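Local coordinates for OBG-type G domain-containing protein (Pyrococcus horikoshii, PDB 2E87), which probably acts as a GTP-binding protein of the Obg type, its G domain holding GDP here, though its cellular role is unknown, at residues K38-V50 with I116-R129. Residues are numbered along the deposited sequence; the frame is centred on the assembly and turned at random.
Sequences KVKKARLREELRV and IRYSNDPNEIAELR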
ATOM      1  N   LYS A  38     -14.463   0.862 -55.784  1.00 70.28           N
ATOM      2  CA  LYS A  38     -14.117  -0.403 -55.128  1.00 69.98           C
ATOM      3  C   LYS A  38     -12.914  -0.183 -54.204  1.00 72.47           C
ATOM      4  O   LYS A  38     -12.950  -0.537 -53.019  1.00 72.26           O
ATOM      5  CB  LYS A  38     -13.752  -1.491 -56.152  1.00 72.61           C
ATOM      6  CG  LYS A  38     -13.326  -2.826 -55.496  1.00 75.49           C
ATOM      7  CD  LYS A  38     -12.542  -3.773 -56.433  1.00 74.42           C
ATOM      8  CE  LYS A  38     -12.158  -5.082 -55.714  1.00 66.75           C
ATOM      9  NZ  LYS A  38     -11.255  -5.996 -56.500  1.00 60.36           N
ATOM     10  N   VAL A  39     -11.855   0.405 -54.762  1.00 69.99           N
ATOM     11  CA  VAL A  39     -10.618   0.686 -54.035  1.00 65.06           C
ATOM     12  C   VAL A  39     -10.823   1.663 -52.890  1.00 60.94           C
ATOM     13  O   VAL A  39     -10.158   1.565 -51.863  1.00 59.41           O
ATOM     14  CB  VAL A  39      -9.531   1.255 -54.985  1.00 66.00           C
ATOM     15  CG1 VAL A  39      -8.410   1.905 -54.188  1.00 65.89           C
ATOM     16  CG2 VAL A  39      -8.965   0.138 -55.835  1.00 63.76           C
ATOM     17  N   LYS A  40     -11.740   2.601 -53.070  1.00 57.97           N
ATOM     18  CA  LYS A  40     -12.025   3.589 -52.041  1.00 59.33           C
ATOM     19  C   LYS A  40     -12.665   2.898 -50.835  1.00 60.28           C
ATOM     20  O   LYS A  40     -12.375   3.240 -49.687  1.00 59.93           O
ATOM     21  CB  LYS A  40     -12.971   4.663 -52.594  1.00 60.93           C
ATOM     22  CG  LYS A  40     -13.153   5.879 -51.690  1.00 68.55           C
ATOM     23  CD  LYS A  40     -14.211   6.842 -52.232  1.00 69.76           C
ATOM     24  CE  LYS A  40     -14.156   8.205 -51.535  1.00 72.55           C
ATOM     25  NZ  LYS A  40     -14.303   8.127 -50.058  1.00 68.00           N
ATOM     26  N   LYS A  41     -13.527   1.919 -51.110  1.00 61.63           N
ATOM     27  CA  LYS A  41     -14.237   1.165 -50.076  1.00 57.49           C
ATOM     28  C   LYS A  41     -13.307   0.298 -49.242  1.00 53.09           C
ATOM     29  O   LYS A  41     -13.443   0.230 -48.025  1.00 46.70           O
ATOM     30  CB  LYS A  41     -15.337   0.299 -50.705  1.00 61.61           C
ATOM     31  CG  LYS A  41     -16.528   1.110 -51.204  1.00 68.77           C
ATOM     32  CD  LYS A  41     -17.706   0.226 -51.592  1.00 76.47           C
ATOM     33  CE  LYS A  41     -18.917   1.077 -51.957  1.00 81.69           C
ATOM     34  NZ  LYS A  41     -20.034   0.287 -52.554  1.00 85.52           N
ATOM     35  N   ALA A  42     -12.374  -0.376 -49.903  1.00 49.60           N
ATOM     36  CA  ALA A  42     -11.408  -1.201 -49.198  1.00 51.95           C
ATOM     37  C   ALA A  42     -10.544  -0.263 -48.343  1.00 53.38           C
ATOM     38  O   ALA A  42     -10.275  -0.535 -47.168  1.00 51.68           O
ATOM     39  CB  ALA A  42     -10.547  -1.959 -50.198  1.00 48.11           C
ATOM     40  N   ARG A  43     -10.141   0.856 -48.941  1.00 53.69           N
ATOM     41  CA  ARG A  43      -9.313   1.852 -48.279  1.00 54.06           C
ATOM     42  C   ARG A  43      -9.966   2.437 -47.021  1.00 54.44           C
ATOM     43  O   ARG A  43      -9.290   2.665 -46.018  1.00 55.39           O
ATOM     44  CB  ARG A  43      -8.953   2.966 -49.274  1.00 56.04           C
ATOM     45  CG  ARG A  43      -8.101   4.101 -48.703  1.00 59.92           C
ATOM     46  CD  ARG A  43      -7.512   4.987 -49.806  1.00 64.78           C
ATOM     47  NE  ARG A  43      -8.528   5.709 -50.574  1.00 69.49           N
ATOM     48  CZ  ARG A  43      -8.485   5.883 -51.896  1.00 72.45           C
ATOM     49  NH1 ARG A  43      -7.477   5.389 -52.610  1.00 64.90           N
ATOM     50  NH2 ARG A  43      -9.459   6.541 -52.508  1.00 73.52           N
ATOM     51  N   LEU A  44     -11.274   2.676 -47.062  1.00 53.04           N
ATOM     52  CA  LEU A  44     -11.969   3.220 -45.896  1.00 50.64           C
ATOM     53  C   LEU A  44     -12.177   2.137 -44.851  1.00 48.09           C
ATOM     54  O   LEU A  44     -12.392   2.428 -43.681  1.00 52.68           O
ATOM     55  CB  LEU A  44     -13.338   3.789 -46.278  1.00 49.31           C
ATOM     56  CG  LEU A  44     -13.399   4.913 -47.313  1.00 54.49           C
ATOM     57  CD1 LEU A  44     -14.851   5.319 -47.525  1.00 55.01           C
ATOM     58  CD2 LEU A  44     -12.577   6.098 -46.838  1.00 57.72           C
ATOM     59  N   ARG A  45     -12.147   0.886 -45.278  1.00 44.54           N
ATOM     60  CA  ARG A  45     -12.329  -0.212 -44.346  1.00 48.49           C
ATOM     61  C   ARG A  45     -11.029  -0.428 -43.596  1.00 42.06           C
ATOM     62  O   ARG A  45     -11.026  -0.593 -42.377  1.00 40.93           O
ATOM     63  CB  ARG A  45     -12.717  -1.512 -45.074  1.00 47.33           C
ATOM     64  CG  ARG A  45     -14.204  -1.714 -45.231  1.00 57.23           C
ATOM     65  CD  ARG A  45     -14.578  -3.183 -45.378  1.00 61.46           C
ATOM     66  NE  ARG A  45     -16.012  -3.337 -45.614  1.00 65.18           N
ATOM     67  CZ  ARG A  45     -16.585  -3.238 -46.811  1.00 69.90           C
ATOM     68  NH1 ARG A  45     -15.843  -2.997 -47.885  1.00 69.36           N
ATOM     69  NH2 ARG A  45     -17.900  -3.362 -46.932  1.00 69.30           N
ATOM     70  N   GLU A  46      -9.933  -0.432 -44.350  1.00 37.90           N
ATOM     71  CA  GLU A  46      -8.612  -0.631 -43.792  1.00 41.83           C
ATOM     72  C   GLU A  46      -8.300   0.490 -42.809  1.00 43.46           C
ATOM     73  O   GLU A  46      -7.699   0.254 -41.764  1.00 43.49           O
ATOM     74  CB  GLU A  46      -7.594  -0.693 -44.923  1.00 43.08           C
ATOM     75  CG  GLU A  46      -7.857  -1.852 -45.872  1.00 44.03           C
ATOM     76  CD  GLU A  46      -7.585  -3.210 -45.243  1.00 43.85           C
ATOM     77  OE1 GLU A  46      -7.768  -3.359 -44.024  1.00 40.00           O
ATOM     78  OE2 GLU A  46      -7.204  -4.145 -45.973  1.00 48.57           O
ATOM     79  N   GLU A  47      -8.726   1.705 -43.142  1.00 43.37           N
ATOM     80  CA  GLU A  47      -8.532   2.849 -42.254  1.00 43.98           C
ATOM     81  C   GLU A  47      -9.331   2.622 -40.976  1.00 46.35           C
ATOM     82  O   GLU A  47      -8.850   2.903 -39.873  1.00 48.28           O
ATOM     83  CB  GLU A  47      -9.020   4.140 -42.907  1.00 39.36           C
ATOM     84  CG  GLU A  47      -8.046   4.746 -43.875  1.00 46.00           C
ATOM     85  CD  GLU A  47      -8.644   5.903 -44.651  1.00 50.52           C
ATOM     86  OE1 GLU A  47      -9.214   6.831 -44.024  1.00 50.08           O
ATOM     87  OE2 GLU A  47      -8.534   5.881 -45.891  1.00 48.89           O
ATOM     88  N   LEU A  48     -10.553   2.115 -41.126  1.00 38.65           N
ATOM     89  CA  LEU A  48     -11.398   1.864 -39.973  1.00 40.09           C
ATOM     90  C   LEU A  48     -10.737   0.818 -39.092  1.00 39.57           C
ATOM     91  O   LEU A  48     -10.725   0.952 -37.877  1.00 40.43           O
ATOM     92  CB  LEU A  48     -12.786   1.378 -40.403  1.00 35.89           C
ATOM     93  CG  LEU A  48     -13.721   0.958 -39.261  1.00 35.85           C
ATOM     94  CD1 LEU A  48     -14.012   2.133 -38.322  1.00 35.36           C
ATOM     95  CD2 LEU A  48     -15.003   0.429 -39.848  1.00 39.79           C
ATOM     96  N   ARG A  49     -10.186  -0.226 -39.705  1.00 36.98           N
ATOM     97  CA  ARG A  49      -9.530  -1.271 -38.937  1.00 33.02           C
ATOM     98  C   ARG A  49      -8.359  -0.698 -38.156  1.00 38.31           C
ATOM     99  O   ARG A  49      -8.214  -0.965 -36.960  1.00 33.33           O
ATOM    100  CB  ARG A  49      -9.014  -2.381 -39.844  1.00 36.68           C
ATOM    101  CG  ARG A  49     -10.071  -3.264 -40.449  1.00 35.23           C
ATOM    102  CD  ARG A  49      -9.419  -4.520 -41.024  1.00 40.28           C
ATOM    103  NE  ARG A  49     -10.398  -5.473 -41.541  1.00 37.26           N
ATOM    104  CZ  ARG A  49     -11.022  -5.343 -42.704  1.00 39.09           C
ATOM    105  NH1 ARG A  49     -10.759  -4.304 -43.481  1.00 36.17           N
ATOM    106  NH2 ARG A  49     -11.926  -6.239 -43.077  1.00 36.11           N
ATOM    107  N   VAL A  50      -7.522   0.092 -38.825  1.00 37.32           N
ATOM    108  CA  VAL A  50      -6.366   0.675 -38.155  1.00 36.70           C
ATOM    109  C   VAL A  50      -6.772   1.520 -36.951  1.00 39.63           C
ATOM    110  O   VAL A  50      -6.115   1.485 -35.915  1.00 43.11           O
ATOM    111  CB  VAL A  50      -5.535   1.524 -39.130  1.00 36.76           C
ATOM    112  CG1 VAL A  50      -4.540   2.372 -38.365  1.00 38.01           C
ATOM    113  CG2 VAL A  50      -4.806   0.617 -40.092  1.00 34.57           C
ATOM    114  N   ILE A 116      -2.284   5.017 -45.876  1.00 48.58           N
ATOM    115  CA  ILE A 116      -3.400   4.329 -46.511  1.00 49.60           C
ATOM    116  C   ILE A 116      -4.333   5.340 -47.168  1.00 51.99           C
ATOM    117  O   ILE A 116      -4.661   5.214 -48.342  1.00 52.19           O
ATOM    118  CB  ILE A 116      -4.190   3.469 -45.480  1.00 46.48           C
ATOM    119  CG1 ILE A 116      -3.298   2.333 -44.972  1.00 45.31           C
ATOM    120  CG2 ILE A 116      -5.459   2.881 -46.123  1.00 39.88           C
ATOM    121  CD1 ILE A 116      -3.810   1.670 -43.707  1.00 36.27           C
ATOM    122  N   ARG A 117      -4.753   6.339 -46.404  1.00 55.62           N
ATOM    123  CA  ARG A 117      -5.640   7.368 -46.915  1.00 61.14           C
ATOM    124  C   ARG A 117      -5.083   7.960 -48.200  1.00 62.39           C
ATOM    125  O   ARG A 117      -5.829   8.295 -49.118  1.00 63.02           O
ATOM    126  CB  ARG A 117      -5.799   8.492 -45.888  1.00 64.13           C
ATOM    127  CG  ARG A 117      -6.532   9.711 -46.430  1.00 69.25           C
ATOM    128  CD  ARG A 117      -6.223  10.965 -45.629  1.00 76.73           C
ATOM    129  NE  ARG A 117      -6.896  12.141 -46.181  1.00 82.62           N
ATOM    130  CZ  ARG A 117      -6.655  13.391 -45.797  1.00 85.47           C
ATOM    131  NH1 ARG A 117      -5.750  13.635 -44.855  1.00 84.98           N
ATOM    132  NH2 ARG A 117      -7.320  14.396 -46.352  1.00 87.52           N
ATOM    133  N   TYR A 118      -3.762   8.053 -48.266  1.00 61.16           N
ATOM    134  CA  TYR A 118      -3.089   8.661 -49.401  1.00 62.26           C
ATOM    135  C   TYR A 118      -2.646   7.704 -50.526  1.00 60.70           C
ATOM    136  O   TYR A 118      -1.967   8.112 -51.472  1.00 62.58           O
ATOM    137  CB  TYR A 118      -1.897   9.458 -48.851  1.00 65.10           C
ATOM    138  CG  TYR A 118      -1.375  10.501 -49.783  1.00 69.51           C
ATOM    139  CD1 TYR A 118      -2.130  11.637 -50.077  1.00 72.58           C
ATOM    140  CD2 TYR A 118      -0.153  10.321 -50.437  1.00 73.76           C
ATOM    141  CE1 TYR A 118      -1.682  12.572 -51.015  1.00 78.74           C
ATOM    142  CE2 TYR A 118       0.306  11.245 -51.379  1.00 78.48           C
ATOM    143  CZ  TYR A 118      -0.463  12.364 -51.666  1.00 79.44           C
ATOM    144  OH  TYR A 118      -0.028  13.253 -52.623  1.00 83.90           O
ATOM    145  N   SER A 119      -3.046   6.441 -50.445  1.00 59.25           N
ATOM    146  CA  SER A 119      -2.654   5.454 -51.458  1.00 56.68           C
ATOM    147  C   SER A 119      -3.755   5.124 -52.468  1.00 56.37           C
ATOM    148  O   SER A 119      -4.928   5.434 -52.247  1.00 55.86           O
ATOM    149  CB  SER A 119      -2.211   4.163 -50.771  1.00 50.93           C
ATOM    150  OG  SER A 119      -1.734   3.224 -51.712  1.00 46.46           O
ATOM    151  N   ASN A 120      -3.368   4.498 -53.578  1.00 56.43           N
ATOM    152  CA  ASN A 120      -4.320   4.097 -54.620  1.00 61.91           C
ATOM    153  C   ASN A 120      -3.986   2.711 -55.149  1.00 63.18           C
ATOM    154  O   ASN A 120      -4.610   2.238 -56.102  1.00 67.01           O
ATOM    155  CB  ASN A 120      -4.310   5.076 -55.800  1.00 63.14           C
ATOM    156  CG  ASN A 120      -4.852   6.437 -55.435  1.00 66.56           C
ATOM    157  OD1 ASN A 120      -5.985   6.566 -54.958  1.00 69.04           O
ATOM    158  ND2 ASN A 120      -4.047   7.469 -55.663  1.00 66.21           N
ATOM    159  N   ASP A 121      -2.998   2.070 -54.532  1.00 61.30           N
ATOM    160  CA  ASP A 121      -2.569   0.737 -54.931  1.00 61.24           C
ATOM    161  C   ASP A 121      -3.140  -0.282 -53.945  1.00 62.51           C
ATOM    162  O   ASP A 121      -2.594  -0.480 -52.859  1.00 64.83           O
ATOM    163  CB  ASP A 121      -1.037   0.670 -54.933  1.00 60.69           C
ATOM    164  CG  ASP A 121      -0.503  -0.658 -55.452  1.00 66.70           C
ATOM    165  OD1 ASP A 121      -1.238  -1.663 -55.390  1.00 76.09           O
ATOM    166  OD2 ASP A 121       0.661  -0.706 -55.907  1.00 69.71           O
ATOM    167  N   PRO A 122      -4.250  -0.945 -54.311  1.00 62.35           N
ATOM    168  CA  PRO A 122      -4.894  -1.946 -53.456  1.00 58.25           C
ATOM    169  C   PRO A 122      -3.878  -2.838 -52.766  1.00 53.49           C
ATOM    170  O   PRO A 122      -4.016  -3.142 -51.590  1.00 53.04           O
ATOM    171  CB  PRO A 122      -5.771  -2.714 -54.434  1.00 59.47           C
ATOM    172  CG  PRO A 122      -6.214  -1.642 -55.362  1.00 62.97           C
ATOM    173  CD  PRO A 122      -4.929  -0.866 -55.618  1.00 63.30           C
ATOM    174  N   ASN A 123      -2.861  -3.258 -53.507  1.00 51.63           N
ATOM    175  CA  ASN A 123      -1.802  -4.104 -52.955  1.00 57.10           C
ATOM    176  C   ASN A 123      -1.189  -3.435 -51.731  1.00 58.41           C
ATOM    177  O   ASN A 123      -1.034  -4.050 -50.674  1.00 59.15           O
ATOM    178  CB  ASN A 123      -0.690  -4.306 -53.984  1.00 62.17           C
ATOM    179  CG  ASN A 123      -0.895  -5.525 -54.841  1.00 68.09           C
ATOM    180  OD1 ASN A 123      -0.839  -6.657 -54.359  1.00 70.07           O
ATOM    181  ND2 ASN A 123      -1.122  -5.304 -56.128  1.00 71.72           N
ATOM    182  N   GLU A 124      -0.832  -2.168 -51.903  1.00 55.61           N
ATOM    183  CA  GLU A 124      -0.216  -1.373 -50.854  1.00 56.25           C
ATOM    184  C   GLU A 124      -1.176  -1.099 -49.713  1.00 53.10           C
ATOM    185  O   GLU A 124      -0.816  -1.233 -48.550  1.00 53.99           O
ATOM    186  CB  GLU A 124       0.274  -0.055 -51.434  1.00 55.32           C
ATOM    187  CG  GLU A 124       1.088   0.760 -50.481  1.00 60.76           C
ATOM    188  CD  GLU A 124       1.495   2.069 -51.088  1.00 66.58           C
ATOM    189  OE1 GLU A 124       0.612   2.927 -51.298  1.00 68.27           O
ATOM    190  OE2 GLU A 124       2.698   2.234 -51.365  1.00 69.73           O
ATOM    191  N   ILE A 125      -2.394  -0.699 -50.048  1.00 49.46           N
ATOM    192  CA  ILE A 125      -3.394  -0.427 -49.031  1.00 47.82           C
ATOM    193  C   ILE A 125      -3.480  -1.614 -48.081  1.00 48.59           C
ATOM    194  O   ILE A 125      -3.449  -1.460 -46.861  1.00 46.42           O
ATOM    195  CB  ILE A 125      -4.756  -0.180 -49.680  1.00 43.07           C
ATOM    196  CG1 ILE A 125      -4.761   1.234 -50.265  1.00 44.66           C
ATOM    197  CG2 ILE A 125      -5.884  -0.422 -48.676  1.00 33.40           C
ATOM    198  CD1 ILE A 125      -5.950   1.546 -51.154  1.00 42.29           C
ATOM    199  N   ALA A 126      -3.566  -2.805 -48.653  1.00 44.57           N
ATOM    200  CA  ALA A 126      -3.655  -4.015 -47.864  1.00 45.49           C
ATOM    201  C   ALA A 126      -2.392  -4.223 -47.042  1.00 44.54           C
ATOM    202  O   ALA A 126      -2.462  -4.415 -45.827  1.00 45.08           O
ATOM    203  CB  ALA A 126      -3.886  -5.210 -48.775  1.00 43.14           C
ATOM    204  N   GLU A 127      -1.242  -4.186 -47.710  1.00 41.90           N
ATOM    205  CA  GLU A 127       0.043  -4.389 -47.046  1.00 43.79           C
ATOM    206  C   GLU A 127       0.260  -3.446 -45.871  1.00 39.15           C
ATOM    207  O   GLU A 127       0.855  -3.829 -44.859  1.00 40.23           O
ATOM    208  CB  GLU A 127       1.191  -4.252 -48.059  1.00 51.01           C
ATOM    209  CG  GLU A 127       1.274  -5.424 -49.049  1.00 68.52           C
ATOM    210  CD  GLU A 127       2.207  -5.170 -50.238  1.00 73.57           C
ATOM    211  OE1 GLU A 127       2.663  -6.161 -50.855  1.00 73.41           O
ATOM    212  OE2 GLU A 127       2.475  -3.989 -50.569  1.00 76.07           O
ATOM    213  N   LEU A 128      -0.229  -2.219 -46.001  1.00 37.55           N
ATOM    214  CA  LEU A 128      -0.091  -1.241 -44.940  1.00 37.34           C
ATOM    215  C   LEU A 128      -0.916  -1.622 -43.701  1.00 39.84           C
ATOM    216  O   LEU A 128      -0.430  -1.486 -42.580  1.00 41.60           O
ATOM    217  CB  LEU A 128      -0.457   0.160 -45.455  1.00 43.91           C
ATOM    218  CG  LEU A 128       0.512   0.808 -46.469  1.00 45.34           C
ATOM    219  CD1 LEU A 128      -0.098   2.076 -47.072  1.00 40.97           C
ATOM    220  CD2 LEU A 128       1.823   1.135 -45.785  1.00 41.49           C
ATOM    221  N   ARG A 129      -2.148  -2.098 -43.874  1.00 37.38           N
ATOM    222  CA  ARG A 129      -2.929  -2.503 -42.699  1.00 36.66           C
ATOM    223  C   ARG A 129      -2.202  -3.682 -42.044  1.00 35.04           C
ATOM    224  O   ARG A 129      -2.079  -3.765 -40.818  1.00 30.32           O
ATOM    225  CB  ARG A 129      -4.343  -2.990 -43.059  1.00 36.80           C
ATOM    226  CG  ARG A 129      -4.789  -4.120 -42.105  1.00 40.26           C
ATOM    227  CD  ARG A 129      -6.093  -4.809 -42.440  1.00 47.03           C
ATOM    228  NE  ARG A 129      -6.141  -5.346 -43.796  1.00 42.74           N
ATOM    229  CZ  ARG A 129      -5.402  -6.352 -44.251  1.00 46.22           C
ATOM    230  NH1 ARG A 129      -4.525  -6.974 -43.464  1.00 36.49           N
ATOM    231  NH2 ARG A 129      -5.542  -6.728 -45.516  1.00 38.74           N
TER
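I116 and I125 meet helix 38-50 from the end of one helix and the first turns of the next, and together they make the tightly packed part of the contact. I116 is a knob among R43, E46, E47 and V50: its CG2 lies 3.9 Å from R43 CG, and its CD1 reaches V50 CG2. I125 divides its branches, CG2 resting on E46 CG at 3.7 Å while CD1 touches both R43 CB and V39 CG1. Isoleucine suits both places because its two branches let one side chain touch two neighbours at once. Helices 38-50 and 122-129 run nearly parallel, 10° apart.

R43 marks the border between packed and polar parts. With CG anti to the backbone N (chi1 179°) and a bend at chi3, it lays its methylene groups on I116 and brings NH1 to S119 O at 2.6 Å and N120 OD1 at 3.0 Å, both weak bonds. Beyond it lies the looser solvent side, where N120 and P122 are exposed and V39 CG2 meets the proline ring edge-on at CG.

On the other flank E46 settles among I116, I125, A126 and R129. Its OE2 takes R129 NE at 2.7 Å on the syn side, and R129 NH2 adds a weak bond to the same OE2 at 3.1 Å. An alanine in place of R129 would probably leave the buried E46 carboxylate without its main cationic mate. This far end of the helical bundle, within the NOG1 N-terminal helical region and away from the GDP pocket, thus joins an aliphatic seam to flanking polar groups, and the opposite charges probably offset the cost of burying E46.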